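Local coordinates for VAO-type flavoprotein oxidase VAO615 (Myceliophthora thermophila, PDB 6F72), which carries a bicovalently bound FAD and is probably an oxidoreductase whose reduced flavin reacts rapidly with molecular oxygen, although no substrate has yet been identified, at residues 205-210 against 389-394; 336-341 against 364-369; 534-539 against 559-564. All blocks are in the same frame, centred on the assembly; numbering follows the deposited sequence.

Contact 1: residues 205-210 against 389-394; sequences EAYAMA and TNYYDH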
ATOM      1  N   GLU A 205       2.236   4.812 -14.253  1.00 27.29           N
ATOM      2  CA  GLU A 205       1.896   4.180 -15.517  1.00 27.83           C
ATOM      3  C   GLU A 205       0.382   4.206 -15.750  1.00 27.86           C
ATOM      4  O   GLU A 205      -0.075   4.601 -16.833  1.00 28.33           O
ATOM      5  CB  GLU A 205       2.476   2.757 -15.575  1.00 27.92           C
ATOM      6  CG  GLU A 205       3.978   2.744 -15.881  1.00 28.49           C
ATOM      7  CD  GLU A 205       4.718   1.517 -15.367  1.00 28.50           C
ATOM      8  OE1 GLU A 205       4.170   0.761 -14.532  1.00 28.33           O
ATOM      9  OE2 GLU A 205       5.867   1.308 -15.803  1.00 28.82           O
ATOM     10  N   ALA A 206      -0.386   3.816 -14.729  1.00 27.38           N
ATOM     11  CA  ALA A 206      -1.849   3.910 -14.771  1.00 27.40           C
ATOM     12  C   ALA A 206      -2.326   5.336 -15.094  1.00 28.02           C
ATOM     13  O   ALA A 206      -3.226   5.508 -15.918  1.00 28.46           O
ATOM     14  CB  ALA A 206      -2.461   3.410 -13.467  1.00 26.70           C
ATOM     15  N   TYR A 207      -1.693   6.344 -14.490  1.00 28.58           N
ATOM     16  CA  TYR A 207      -2.072   7.755 -14.686  1.00 29.33           C
ATOM     17  C   TYR A 207      -1.716   8.292 -16.058  1.00 30.27           C
ATOM     18  O   TYR A 207      -2.517   9.022 -16.649  1.00 30.75           O
ATOM     19  CB  TYR A 207      -1.467   8.673 -13.613  1.00 29.51           C
ATOM     20  CG  TYR A 207      -1.880   8.359 -12.188  1.00 29.13           C
ATOM     21  CD1 TYR A 207      -3.067   7.661 -11.907  1.00 28.82           C
ATOM     22  CD2 TYR A 207      -1.090   8.774 -11.115  1.00 29.24           C
ATOM     23  CE1 TYR A 207      -3.437   7.366 -10.606  1.00 28.62           C
ATOM     24  CE2 TYR A 207      -1.458   8.488  -9.803  1.00 28.95           C
ATOM     25  CZ  TYR A 207      -2.626   7.787  -9.557  1.00 28.58           C
ATOM     26  OH  TYR A 207      -3.000   7.502  -8.266  1.00 28.39           O
ATOM     27  N   ALA A 208      -0.521   7.943 -16.552  1.00 30.63           N
ATOM     28  CA  ALA A 208      -0.109   8.273 -17.920  1.00 31.64           C
ATOM     29  C   ALA A 208      -1.090   7.676 -18.938  1.00 32.05           C
ATOM     30  O   ALA A 208      -1.506   8.365 -19.873  1.00 32.69           O
ATOM     31  CB  ALA A 208       1.326   7.812 -18.197  1.00 31.57           C
ATOM     32  N   MET A 209      -1.475   6.417 -18.718  1.00 32.03           N
ATOM     33  CA  MET A 209      -2.383   5.689 -19.598  1.00 32.99           C
ATOM     34  C   MET A 209      -3.810   6.259 -19.581  1.00 33.46           C
ATOM     35  O   MET A 209      -4.413   6.467 -20.640  1.00 33.89           O
ATOM     36  CB  MET A 209      -2.362   4.192 -19.257  1.00 32.68           C
ATOM     37  CG  MET A 209      -3.237   3.332 -20.149  1.00 33.05           C
ATOM     38  SD  MET A 209      -4.829   2.982 -19.388  1.00 33.09           S
ATOM     39  CE  MET A 209      -5.768   2.444 -20.814  1.00 33.52           C
ATOM     40  N   ALA A 210      -4.336   6.508 -18.381  1.00 33.51           N
ATOM     41  CA  ALA A 210      -5.660   7.102 -18.235  1.00 34.06           C
ATOM     42  C   ALA A 210      -5.705   8.510 -18.825  1.00 35.21           C
ATOM     43  O   ALA A 210      -6.639   8.824 -19.571  1.00 35.64           O
ATOM     44  CB  ALA A 210      -6.118   7.098 -16.776  1.00 33.41           C
ATOM     45  N   THR A 389      -6.007  21.756 -15.534  1.00 35.74           N
ATOM     46  CA  THR A 389      -6.755  21.385 -16.744  1.00 36.11           C
ATOM     47  C   THR A 389      -7.278  19.952 -16.671  1.00 35.17           C
ATOM     48  O   THR A 389      -8.364  19.649 -17.173  1.00 35.30           O
ATOM     49  CB  THR A 389      -5.872  21.536 -17.996  1.00 36.90           C
ATOM     50  OG1 THR A 389      -5.173  22.778 -17.924  1.00 37.73           O
ATOM     51  CG2 THR A 389      -6.708  21.509 -19.285  1.00 37.76           C
ATOM     52  N   ASN A 390      -6.498  19.087 -16.030  1.00 34.24           N
ATOM     53  CA  ASN A 390      -6.778  17.661 -15.959  1.00 33.48           C
ATOM     54  C   ASN A 390      -6.349  17.122 -14.603  1.00 32.47           C
ATOM     55  O   ASN A 390      -5.771  17.860 -13.794  1.00 32.65           O
ATOM     56  CB  ASN A 390      -6.043  16.946 -17.094  1.00 33.94           C
ATOM     57  CG  ASN A 390      -4.558  17.205 -17.068  1.00 34.29           C
ATOM     58  OD1 ASN A 390      -3.817  16.548 -16.343  1.00 33.77           O
ATOM     59  ND2 ASN A 390      -4.116  18.187 -17.842  1.00 35.44           N
ATOM     60  N   TYR A 391      -6.620  15.844 -14.353  1.00 31.65           N
ATOM     61  CA  TYR A 391      -6.237  15.215 -13.092  1.00 30.76           C
ATOM     62  C   TYR A 391      -4.741  14.972 -12.946  1.00 30.80           C
ATOM     63  O   TYR A 391      -4.192  15.230 -11.867  1.00 30.74           O
ATOM     64  CB  TYR A 391      -6.976  13.903 -12.884  1.00 30.03           C
ATOM     65  CG  TYR A 391      -6.592  13.178 -11.608  1.00 29.26           C
ATOM     66  CD1 TYR A 391      -6.763  13.774 -10.353  1.00 29.01           C
ATOM     67  CD2 TYR A 391      -6.070  11.887 -11.661  1.00 28.93           C
ATOM     68  CE1 TYR A 391      -6.412  13.107  -9.187  1.00 28.41           C
ATOM     69  CE2 TYR A 391      -5.723  11.208 -10.504  1.00 28.35           C
ATOM     70  CZ  TYR A 391      -5.900  11.817  -9.273  1.00 28.15           C
ATOM     71  OH  TYR A 391      -5.556  11.128  -8.137  1.00 27.79           O
ATOM     72  N   TYR A 392      -4.104  14.453 -14.006  1.00 31.06           N
ATOM     73  CA  TYR A 392      -2.667  14.152 -14.020  1.00 31.09           C
ATOM     74  C   TYR A 392      -1.876  15.364 -13.528  1.00 31.35           C
ATOM     75  O   TYR A 392      -1.088  15.243 -12.586  1.00 31.05           O
ATOM     76  CB  TYR A 392      -2.210  13.705 -15.422  1.00 31.74           C
ATOM     77  CG  TYR A 392      -0.791  13.132 -15.501  1.00 31.98           C
ATOM     78  CD1 TYR A 392       0.332  13.977 -15.550  1.00 32.57           C
ATOM     79  CD2 TYR A 392      -0.576  11.742 -15.556  1.00 31.56           C
ATOM     80  CE1 TYR A 392       1.622  13.457 -15.633  1.00 32.92           C
ATOM     81  CE2 TYR A 392       0.711  11.215 -15.636  1.00 31.84           C
ATOM     82  CZ  TYR A 392       1.806  12.077 -15.675  1.00 32.47           C
ATOM     83  OH  TYR A 392       3.085  11.573 -15.744  1.00 32.76           O
ATOM     84  N   ASP A 393      -2.136  16.525 -14.136  1.00 31.97           N
ATOM     85  CA  ASP A 393      -1.527  17.800 -13.739  1.00 32.42           C
ATOM     86  C   ASP A 393      -1.722  18.145 -12.288  1.00 31.87           C
ATOM     87  O   ASP A 393      -0.762  18.536 -11.626  1.00 31.95           O
ATOM     88  CB  ASP A 393      -2.051  18.949 -14.593  1.00 33.33           C
ATOM     89  CG  ASP A 393      -1.472  18.946 -15.984  1.00 34.26           C
ATOM     90  OD1 ASP A 393      -0.706  18.015 -16.330  1.00 34.17           O
ATOM     91  OD2 ASP A 393      -1.791  19.888 -16.735  1.00 35.21           O
ATOM     92  N   HIS A 394      -2.962  18.007 -11.806  1.00 31.46           N
ATOM     93  CA  HIS A 394      -3.292  18.231 -10.392  1.00 31.01           C
ATOM     94  C   HIS A 394      -2.482  17.315  -9.481  1.00 30.61           C
ATOM     95  O   HIS A 394      -1.860  17.793  -8.523  1.00 30.65           O
ATOM     96  CB  HIS A 394      -4.790  18.045 -10.138  1.00 30.44           C
ATOM     97  CG  HIS A 394      -5.157  17.971  -8.689  1.00 29.75           C
ATOM     98  ND1 HIS A 394      -5.384  19.093  -7.922  1.00 29.91           N
ATOM     99  CD2 HIS A 394      -5.349  16.908  -7.870  1.00 28.99           C
ATOM    100  CE1 HIS A 394      -5.700  18.725  -6.693  1.00 29.33           C
ATOM    101  NE2 HIS A 394      -5.681  17.406  -6.633  1.00 28.73           N
TER
HETATM  102  O   HOH W   1      -5.977   8.539  -8.438  1.00 32.65           O
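Y207 on helix 203-212 meets Y391 and Y392 at the start of helix 391-399, a helix-to-helix contact between the FAD-binding PCMH-type domain and the edge of the seven-stranded antiparallel sheet. Y391 turns the edge of its ring toward the face of Y207. This is a T-shaped stack, with centroids 6.0 Å apart and planes at 82°. Y392 presents a ring edge to the first helix. Its CD2 is 3.5 Å from Y207 O and its CE2 is 3.6 Å from A208 N, so the edge packs on the helix backbone. The same CD2 also touches Y207 CB. CG of Y392 stands anti to the backbone N (chi1 -170°), which carries the ring across to that helix. One water joins the two phenols. It donates to Y207 OH at 3.2 Å and accepts from Y391 OH at 2.6 Å. Y207 OH is held mainly by G220 O. F395 meets the Y207 ring, and Y392 touches the N-acetylglucosamine at the glycosylated N211. The second helix is fixed at its first turn. N390 is its N-cap, and its OD1 accepts from D393 N at 2.8 Å with an N-H...O angle of 176°.

Contact 2: residues 336-341 against 364-369; sequences GGNSFT and DRLLRP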
ATOM      1  N   GLY A 336     -19.368  16.310  -1.350  1.00 30.45           N
ATOM      2  CA  GLY A 336     -19.419  16.968  -2.652  1.00 30.78           C
ATOM      3  C   GLY A 336     -18.447  16.379  -3.666  1.00 30.32           C
ATOM      4  O   GLY A 336     -18.324  16.905  -4.770  1.00 30.67           O
ATOM      5  N   GLY A 337     -17.758  15.297  -3.292  1.00 29.55           N
ATOM      6  CA  GLY A 337     -16.816  14.596  -4.167  1.00 28.99           C
ATOM      7  C   GLY A 337     -15.356  15.000  -4.023  1.00 28.58           C
ATOM      8  O   GLY A 337     -14.526  14.597  -4.832  1.00 28.31           O
ATOM      9  N   ASN A 338     -15.048  15.777  -2.980  1.00 28.60           N
ATOM     10  CA  ASN A 338     -13.719  16.362  -2.764  1.00 28.29           C
ATOM     11  C   ASN A 338     -12.946  15.656  -1.656  1.00 27.72           C
ATOM     12  O   ASN A 338     -13.532  14.891  -0.893  1.00 27.66           O
ATOM     13  CB  ASN A 338     -13.847  17.843  -2.403  1.00 28.87           C
ATOM     14  CG  ASN A 338     -14.841  18.580  -3.269  1.00 29.69           C
ATOM     15  OD1 ASN A 338     -14.603  18.804  -4.448  1.00 29.84           O
ATOM     16  ND2 ASN A 338     -15.964  18.977  -2.675  1.00 30.28           N
ATOM     17  N   SER A 339     -11.639  15.927  -1.563  1.00 27.46           N
ATOM     18  CA  SER A 339     -10.803  15.360  -0.506  1.00 27.12           C
ATOM     19  C   SER A 339      -9.715  16.309  -0.036  1.00 27.26           C
ATOM     20  O   SER A 339      -9.269  17.187  -0.794  1.00 27.71           O
ATOM     21  CB  SER A 339     -10.146  14.068  -0.976  1.00 26.82           C
ATOM     22  OG  SER A 339      -9.215  14.336  -2.011  1.00 27.04           O
ATOM     23  N   PHE A 340      -9.290  16.117   1.214  1.00 26.89           N
ATOM     24  CA  PHE A 340      -8.050  16.697   1.723  1.00 26.86           C
ATOM     25  C   PHE A 340      -7.076  15.603   2.082  1.00 26.54           C
ATOM     26  O   PHE A 340      -7.421  14.662   2.805  1.00 26.23           O
ATOM     27  CB  PHE A 340      -8.295  17.579   2.950  1.00 27.00           C
ATOM     28  CG  PHE A 340      -8.606  19.007   2.619  1.00 27.39           C
ATOM     29  CD1 PHE A 340      -7.670  19.808   1.947  1.00 27.57           C
ATOM     30  CD2 PHE A 340      -9.829  19.570   2.995  1.00 27.65           C
ATOM     31  CE1 PHE A 340      -7.960  21.138   1.646  1.00 28.12           C
ATOM     32  CE2 PHE A 340     -10.128  20.898   2.701  1.00 28.17           C
ATOM     33  CZ  PHE A 340      -9.194  21.681   2.021  1.00 28.51           C
ATOM     34  N   THR A 341      -5.868  15.721   1.537  1.00 26.77           N
ATOM     35  CA  THR A 341      -4.720  14.973   2.021  1.00 26.75           C
ATOM     36  C   THR A 341      -3.835  15.975   2.780  1.00 27.08           C
ATOM     37  O   THR A 341      -3.559  17.079   2.289  1.00 27.31           O
ATOM     38  CB  THR A 341      -4.027  14.172   0.881  1.00 26.95           C
ATOM     39  OG1 THR A 341      -3.075  13.259   1.440  1.00 27.32           O
ATOM     40  CG2 THR A 341      -3.322  15.068  -0.166  1.00 27.36           C
ATOM     41  N   ASP A 364     -13.181  28.466  -4.168  1.00 36.37           N
ATOM     42  CA  ASP A 364     -13.394  29.517  -3.162  1.00 36.84           C
ATOM     43  C   ASP A 364     -14.604  29.258  -2.254  1.00 36.68           C
ATOM     44  O   ASP A 364     -14.490  29.376  -1.030  1.00 36.37           O
ATOM     45  CB  ASP A 364     -13.504  30.898  -3.823  1.00 38.03           C
ATOM     46  CG  ASP A 364     -12.199  31.357  -4.469  1.00 38.27           C
ATOM     47  OD1 ASP A 364     -11.105  30.869  -4.093  1.00 37.51           O
ATOM     48  OD2 ASP A 364     -12.277  32.223  -5.367  1.00 39.26           O
ATOM     49  N   ARG A 365     -15.736  28.876  -2.856  1.00 36.77           N
ATOM     50  CA  ARG A 365     -16.955  28.528  -2.095  1.00 36.85           C
ATOM     51  C   ARG A 365     -16.726  27.282  -1.226  1.00 35.80           C
ATOM     52  O   ARG A 365     -17.167  27.237  -0.070  1.00 35.61           O
ATOM     53  CB  ARG A 365     -18.181  28.346  -3.008  1.00 37.28           C
ATOM     54  CG  ARG A 365     -18.657  29.607  -3.730  1.00 38.50           C
ATOM     55  CD  ARG A 365     -19.939  29.385  -4.535  1.00 39.18           C
ATOM     56  NE  ARG A 365     -19.991  28.058  -5.166  1.00 38.53           N
ATOM     57  CZ  ARG A 365     -19.758  27.790  -6.454  1.00 38.59           C
ATOM     58  NH1 ARG A 365     -19.461  28.755  -7.321  1.00 39.39           N
ATOM     59  NH2 ARG A 365     -19.825  26.533  -6.880  1.00 37.90           N
ATOM     60  N   LEU A 366     -15.998  26.302  -1.774  1.00 34.96           N
ATOM     61  CA  LEU A 366     -15.656  25.076  -1.040  1.00 34.11           C
ATOM     62  C   LEU A 366     -14.714  25.332   0.144  1.00 33.96           C
ATOM     63  O   LEU A 366     -14.816  24.678   1.188  1.00 33.53           O
ATOM     64  CB  LEU A 366     -15.062  24.023  -1.978  1.00 33.37           C
ATOM     65  CG  LEU A 366     -16.021  23.282  -2.912  1.00 33.41           C
ATOM     66  CD1 LEU A 366     -15.269  22.690  -4.098  1.00 32.99           C
ATOM     67  CD2 LEU A 366     -16.812  22.211  -2.168  1.00 33.12           C
ATOM     68  N   LEU A 367     -13.809  26.291  -0.021  1.00 34.43           N
ATOM     69  CA  LEU A 367     -12.812  26.578   1.010  1.00 34.53           C
ATOM     70  C   LEU A 367     -13.311  27.539   2.100  1.00 35.37           C
ATOM     71  O   LEU A 367     -12.803  27.508   3.231  1.00 35.06           O
ATOM     72  CB  LEU A 367     -11.507  27.084   0.392  1.00 34.45           C
ATOM     73  CG  LEU A 367     -10.718  26.143  -0.527  1.00 33.87           C
ATOM     74  CD1 LEU A 367      -9.404  26.818  -0.887  1.00 34.11           C
ATOM     75  CD2 LEU A 367     -10.491  24.761   0.086  1.00 32.90           C
ATOM     76  N   ARG A 368     -14.324  28.341   1.759  1.00 36.47           N
ATOM     77  CA  ARG A 368     -14.857  29.399   2.630  1.00 37.47           C
ATOM     78  C   ARG A 368     -15.266  28.984   4.057  1.00 37.32           C
ATOM     79  O   ARG A 368     -15.000  29.758   4.984  1.00 37.99           O
ATOM     80  CB  ARG A 368     -15.960  30.211   1.927  1.00 38.77           C
ATOM     81  CG  ARG A 368     -16.137  31.637   2.447  1.00 40.37           C
ATOM     82  CD  ARG A 368     -14.910  32.510   2.196  1.00 41.01           C
ATOM     83  NE  ARG A 368     -14.537  33.267   3.399  1.00 41.92           N
ATOM     84  CZ  ARG A 368     -13.320  33.760   3.659  1.00 42.08           C
ATOM     85  NH1 ARG A 368     -12.307  33.593   2.812  1.00 41.97           N
ATOM     86  NH2 ARG A 368     -13.109  34.425   4.785  1.00 42.69           N
ATOM     87  N   PRO A 369     -15.871  27.781   4.255  1.00 36.64           N
ATOM     88  CA  PRO A 369     -16.140  27.392   5.655  1.00 36.53           C
ATOM     89  C   PRO A 369     -14.873  27.180   6.496  1.00 35.95           C
ATOM     90  O   PRO A 369     -14.823  27.639   7.648  1.00 36.26           O
ATOM     91  CB  PRO A 369     -16.912  26.074   5.527  1.00 36.14           C
ATOM     92  CG  PRO A 369     -17.446  26.069   4.138  1.00 36.29           C
ATOM     93  CD  PRO A 369     -16.421  26.783   3.318  1.00 36.24           C
TER
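One apolar pair and one amide-to-methyl contact join strand 339-344 and the residue before it to helix 360-376, and no hydrogen bond crosses between the segments. F340 CZ lies 3.9 Å from L367 CD2. The methyl sits at the ring edge, near the ring plane, and not over a face. L367 has CG beside its backbone N and CD1 as the extended branch (chi2 -174°), and it is the other branch, CD2, that meets the ring. The second pair is an amide against a branched methyl end. N338 and L366 approach from opposite directions. N338 ND2 is 3.4 Å from L366 CD2, and N338 OD1 is 4.0 Å from L366 CD1.

Polar bonds are made with other parts of the chain. N338 ND2 donates to F333 O in the last turns of helix 316-335, which ties the amide to that helix while the same ND2 rests against the L366 methyls. G337 ends the same helix in a Schellman motif, with the positive phi of 95° that suits glycine.

Three phenylalanines pack on F340. F333 stacks on its ring, F370 meets it edge-to-face, and F326 also meets it. L366 touches M355 of strand 348-356 and L367 touches T305 of strand 302-310. Helices 316-335 and 360-376 thus pack on the seven-stranded antiparallel sheet in a two-layer alpha/beta arrangement, consistent with the substrate (cap) domain of VAO-type oxidases.

Contact 3: residues 534-539 against 559-564; sequences DNYARL and GSEVWD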
ATOM      1  N   ASP A 534     -15.995  -8.863  10.521  1.00 22.91           N
ATOM      2  CA  ASP A 534     -16.969  -9.942  10.363  1.00 23.30           C
ATOM      3  C   ASP A 534     -16.820 -10.696   9.030  1.00 23.04           C
ATOM      4  O   ASP A 534     -17.158 -11.872   8.970  1.00 23.37           O
ATOM      5  CB  ASP A 534     -18.419  -9.447  10.601  1.00 23.79           C
ATOM      6  CG  ASP A 534     -18.630  -8.894  12.013  1.00 24.29           C
ATOM      7  OD1 ASP A 534     -18.113  -9.501  12.976  1.00 24.51           O
ATOM      8  OD2 ASP A 534     -19.312  -7.846  12.164  1.00 24.56           O
ATOM      9  N   ASN A 535     -16.273 -10.042   8.000  1.00 22.55           N
ATOM     10  CA  ASN A 535     -15.961 -10.688   6.706  1.00 22.36           C
ATOM     11  C   ASN A 535     -15.009 -11.877   6.757  1.00 22.29           C
ATOM     12  O   ASN A 535     -14.952 -12.646   5.801  1.00 22.16           O
ATOM     13  CB  ASN A 535     -15.397  -9.688   5.697  1.00 22.03           C
ATOM     14  CG  ASN A 535     -16.464  -8.845   5.051  1.00 22.14           C
ATOM     15  OD1 ASN A 535     -17.646  -9.218   5.010  1.00 22.38           O
ATOM     16  ND2 ASN A 535     -16.053  -7.694   4.528  1.00 21.93           N
ATOM     17  N   TYR A 536     -14.277 -12.019   7.864  1.00 22.24           N
ATOM     18  CA  TYR A 536     -13.207 -13.010   7.962  1.00 22.21           C
ATOM     19  C   TYR A 536     -13.625 -14.465   7.728  1.00 22.59           C
ATOM     20  O   TYR A 536     -12.911 -15.193   7.036  1.00 22.62           O
ATOM     21  CB  TYR A 536     -12.391 -12.877   9.268  1.00 22.20           C
ATOM     22  CG  TYR A 536     -11.066 -13.594   9.159  1.00 21.99           C
ATOM     23  CD1 TYR A 536      -9.987 -12.981   8.517  1.00 21.58           C
ATOM     24  CD2 TYR A 536     -10.900 -14.897   9.657  1.00 22.30           C
ATOM     25  CE1 TYR A 536      -8.776 -13.633   8.375  1.00 21.54           C
ATOM     26  CE2 TYR A 536      -9.684 -15.558   9.526  1.00 22.29           C
ATOM     27  CZ  TYR A 536      -8.632 -14.918   8.884  1.00 21.92           C
ATOM     28  OH  TYR A 536      -7.411 -15.543   8.743  1.00 22.05           O
ATOM     29  N   ALA A 537     -14.765 -14.879   8.281  1.00 23.01           N
ATOM     30  CA  ALA A 537     -15.242 -16.255   8.099  1.00 23.44           C
ATOM     31  C   ALA A 537     -15.422 -16.578   6.608  1.00 23.40           C
ATOM     32  O   ALA A 537     -14.999 -17.647   6.153  1.00 23.58           O
ATOM     33  CB  ALA A 537     -16.535 -16.490   8.863  1.00 23.88           C
ATOM     34  N   ARG A 538     -16.014 -15.637   5.866  1.00 23.19           N
ATOM     35  CA  ARG A 538     -16.305 -15.829   4.444  1.00 23.22           C
ATOM     36  C   ARG A 538     -15.036 -15.752   3.601  1.00 22.89           C
ATOM     37  O   ARG A 538     -14.873 -16.534   2.658  1.00 23.08           O
ATOM     38  CB  ARG A 538     -17.349 -14.845   3.914  1.00 23.21           C
ATOM     39  CG  ARG A 538     -17.966 -15.334   2.612  1.00 23.50           C
ATOM     40  CD  ARG A 538     -18.708 -14.257   1.850  1.00 23.39           C
ATOM     41  NE  ARG A 538     -18.883 -14.688   0.469  1.00 23.52           N
ATOM     42  CZ  ARG A 538     -19.254 -13.901  -0.536  1.00 23.46           C
ATOM     43  NH1 ARG A 538     -19.507 -12.612  -0.327  1.00 23.22           N
ATOM     44  NH2 ARG A 538     -19.380 -14.416  -1.756  1.00 23.63           N
ATOM     45  N   LEU A 539     -14.161 -14.810   3.947  1.00 22.41           N
ATOM     46  CA  LEU A 539     -12.823 -14.722   3.361  1.00 22.11           C
ATOM     47  C   LEU A 539     -12.052 -16.024   3.546  1.00 22.43           C
ATOM     48  O   LEU A 539     -11.350 -16.468   2.634  1.00 22.51           O
ATOM     49  CB  LEU A 539     -12.065 -13.524   3.928  1.00 21.55           C
ATOM     50  CG  LEU A 539     -12.542 -12.151   3.442  1.00 21.23           C
ATOM     51  CD1 LEU A 539     -12.025 -11.015   4.311  1.00 20.92           C
ATOM     52  CD2 LEU A 539     -12.186 -11.909   1.978  1.00 21.07           C
ATOM     53  N   GLY A 559      -6.156 -16.675   6.344  1.00 23.53           N
ATOM     54  CA  GLY A 559      -5.723 -18.068   6.366  1.00 24.34           C
ATOM     55  C   GLY A 559      -4.235 -18.256   6.623  1.00 24.81           C
ATOM     56  O   GLY A 559      -3.705 -19.356   6.420  1.00 25.14           O
ATOM     57  N   SER A 560      -3.561 -17.194   7.079  1.00 24.91           N
ATOM     58  CA  SER A 560      -2.114 -17.241   7.343  1.00 25.37           C
ATOM     59  C   SER A 560      -1.794 -18.021   8.601  1.00 26.24           C
ATOM     60  O   SER A 560      -0.667 -18.527   8.745  1.00 26.53           O
ATOM     61  CB  SER A 560      -1.524 -15.840   7.456  1.00 24.83           C
ATOM     62  OG  SER A 560      -2.173 -15.107   8.471  1.00 24.60           O
ATOM     63  N   GLU A 561      -2.775 -18.115   9.501  1.00 26.90           N
ATOM     64  CA  GLU A 561      -2.647 -18.866  10.749  1.00 27.96           C
ATOM     65  C   GLU A 561      -2.412 -20.377  10.531  1.00 28.57           C
ATOM     66  O   GLU A 561      -2.171 -21.113  11.483  1.00 29.07           O
ATOM     67  CB  GLU A 561      -3.835 -18.568  11.702  1.00 28.69           C
ATOM     68  CG  GLU A 561      -5.178 -19.237  11.366  1.00 29.65           C
ATOM     69  CD  GLU A 561      -6.042 -18.508  10.317  1.00 29.78           C
ATOM     70  OE1 GLU A 561      -5.584 -17.527   9.685  1.00 29.80           O
ATOM     71  OE2 GLU A 561      -7.209 -18.936  10.102  1.00 30.29           O
ATOM     72  N   VAL A 562      -2.463 -20.826   9.278  1.00 28.65           N
ATOM     73  CA  VAL A 562      -2.049 -22.185   8.907  1.00 29.45           C
ATOM     74  C   VAL A 562      -0.525 -22.361   9.066  1.00 29.92           C
ATOM     75  O   VAL A 562      -0.065 -23.448   9.411  1.00 30.64           O
ATOM     76  CB  VAL A 562      -2.541 -22.559   7.478  1.00 29.46           C
ATOM     77  CG1 VAL A 562      -1.938 -23.869   6.975  1.00 29.91           C
ATOM     78  CG2 VAL A 562      -4.064 -22.659   7.458  1.00 29.28           C
ATOM     79  N   TRP A 563       0.241 -21.290   8.843  1.00 29.68           N
ATOM     80  CA  TRP A 563       1.704 -21.332   8.980  1.00 30.27           C
ATOM     81  C   TRP A 563       2.217 -20.608  10.234  1.00 30.52           C
ATOM     82  O   TRP A 563       1.798 -19.478  10.520  1.00 30.07           O
ATOM     83  CB  TRP A 563       2.380 -20.748   7.729  1.00 29.81           C
ATOM     84  CG  TRP A 563       2.074 -21.507   6.461  1.00 30.00           C
ATOM     85  CD1 TRP A 563       1.157 -21.167   5.499  1.00 29.73           C
ATOM     86  CD2 TRP A 563       2.675 -22.739   6.023  1.00 30.56           C
ATOM     87  NE1 TRP A 563       1.164 -22.098   4.486  1.00 30.00           N
ATOM     88  CE2 TRP A 563       2.079 -23.075   4.780  1.00 30.54           C
ATOM     89  CE3 TRP A 563       3.668 -23.583   6.551  1.00 31.05           C
ATOM     90  CZ2 TRP A 563       2.431 -24.230   4.062  1.00 31.11           C
ATOM     91  CZ3 TRP A 563       4.023 -24.728   5.833  1.00 31.61           C
ATOM     92  CH2 TRP A 563       3.400 -25.041   4.600  1.00 31.60           C
ATOM     93  N   ASP A 564       3.105 -21.287  10.976  1.00 31.56           N
ATOM     94  CA  ASP A 564       3.980 -20.677  12.004  1.00 31.91           C
ATOM     95  C   ASP A 564       5.324 -20.307  11.395  1.00 31.72           C
ATOM     96  O   ASP A 564       5.858 -21.036  10.548  1.00 31.78           O
ATOM     97  CB  ASP A 564       4.302 -21.649  13.151  1.00 33.10           C
ATOM     98  CG  ASP A 564       3.117 -21.970  14.027  1.00 33.95           C
ATOM     99  OD1 ASP A 564       2.201 -21.122  14.198  1.00 33.97           O
ATOM    100  OD2 ASP A 564       3.121 -23.096  14.569  1.00 34.87           O
TER
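Y536 OH is gripped by two groups of segment 559-564. G559 N donates to it at 2.9 Å, nearly straight, with an N-H...O angle of 176°. The hydroxyl in turn donates to E561 OE1, also at 2.9 Å, in a weak bond. The phenol oxygen thus accepts one hydrogen bond and donates a weak one. OE1 lies near the plane of the ring, at its edge, and the ring and carboxylate planes are 42° apart. E561 reaches back because its chain bends at chi2 (-83°), which brings OE1 to the hydroxyl end of the tyrosine that comes from the opposite direction. The other oxygen, E561 OE2, stays farther from Y536 OH, at 3.7 Å.

G559 has a positive phi, which favours glycine, and leads into the 3-10 turn 560-562. That turn runs on to strand 563-565, paired with 571-573 near the C terminus. Around the ring, Y532 meets Y536, and W527 and K528 also touch it. The contact therefore joins helix 536-546 to the turn that leads into the C-terminal hairpin 563-565/571-573. The straight N-H bond does most to fix the hydroxyl. The weak bond to E561 may polarise its O-H and make the oxygen a somewhat better acceptor for G559 N.

From the N terminus, residues 205-210 come first, on helix 203-212 of the FAD-binding part. Their partner, 389-394, follows long after, so contact 1 closes a large loop. Contact 2 lies wholly within that loop: it closes a short loop of its own, from 336-341 to 364-369, over an excursion through strand 348-356. Contact 3 comes later in series, between 534-539 and 559-564. Contact 1 thus ties the FAD-binding domain to the seven-stranded sheet, contact 2 fixes a helix on that sheet, and contact 3 fastens the chain's C-terminal end. Contacts 1 and 2 have centres about 21 Å apart. Contact 3 lies across the chain's centre from contact 1, about 37 Å away between centres.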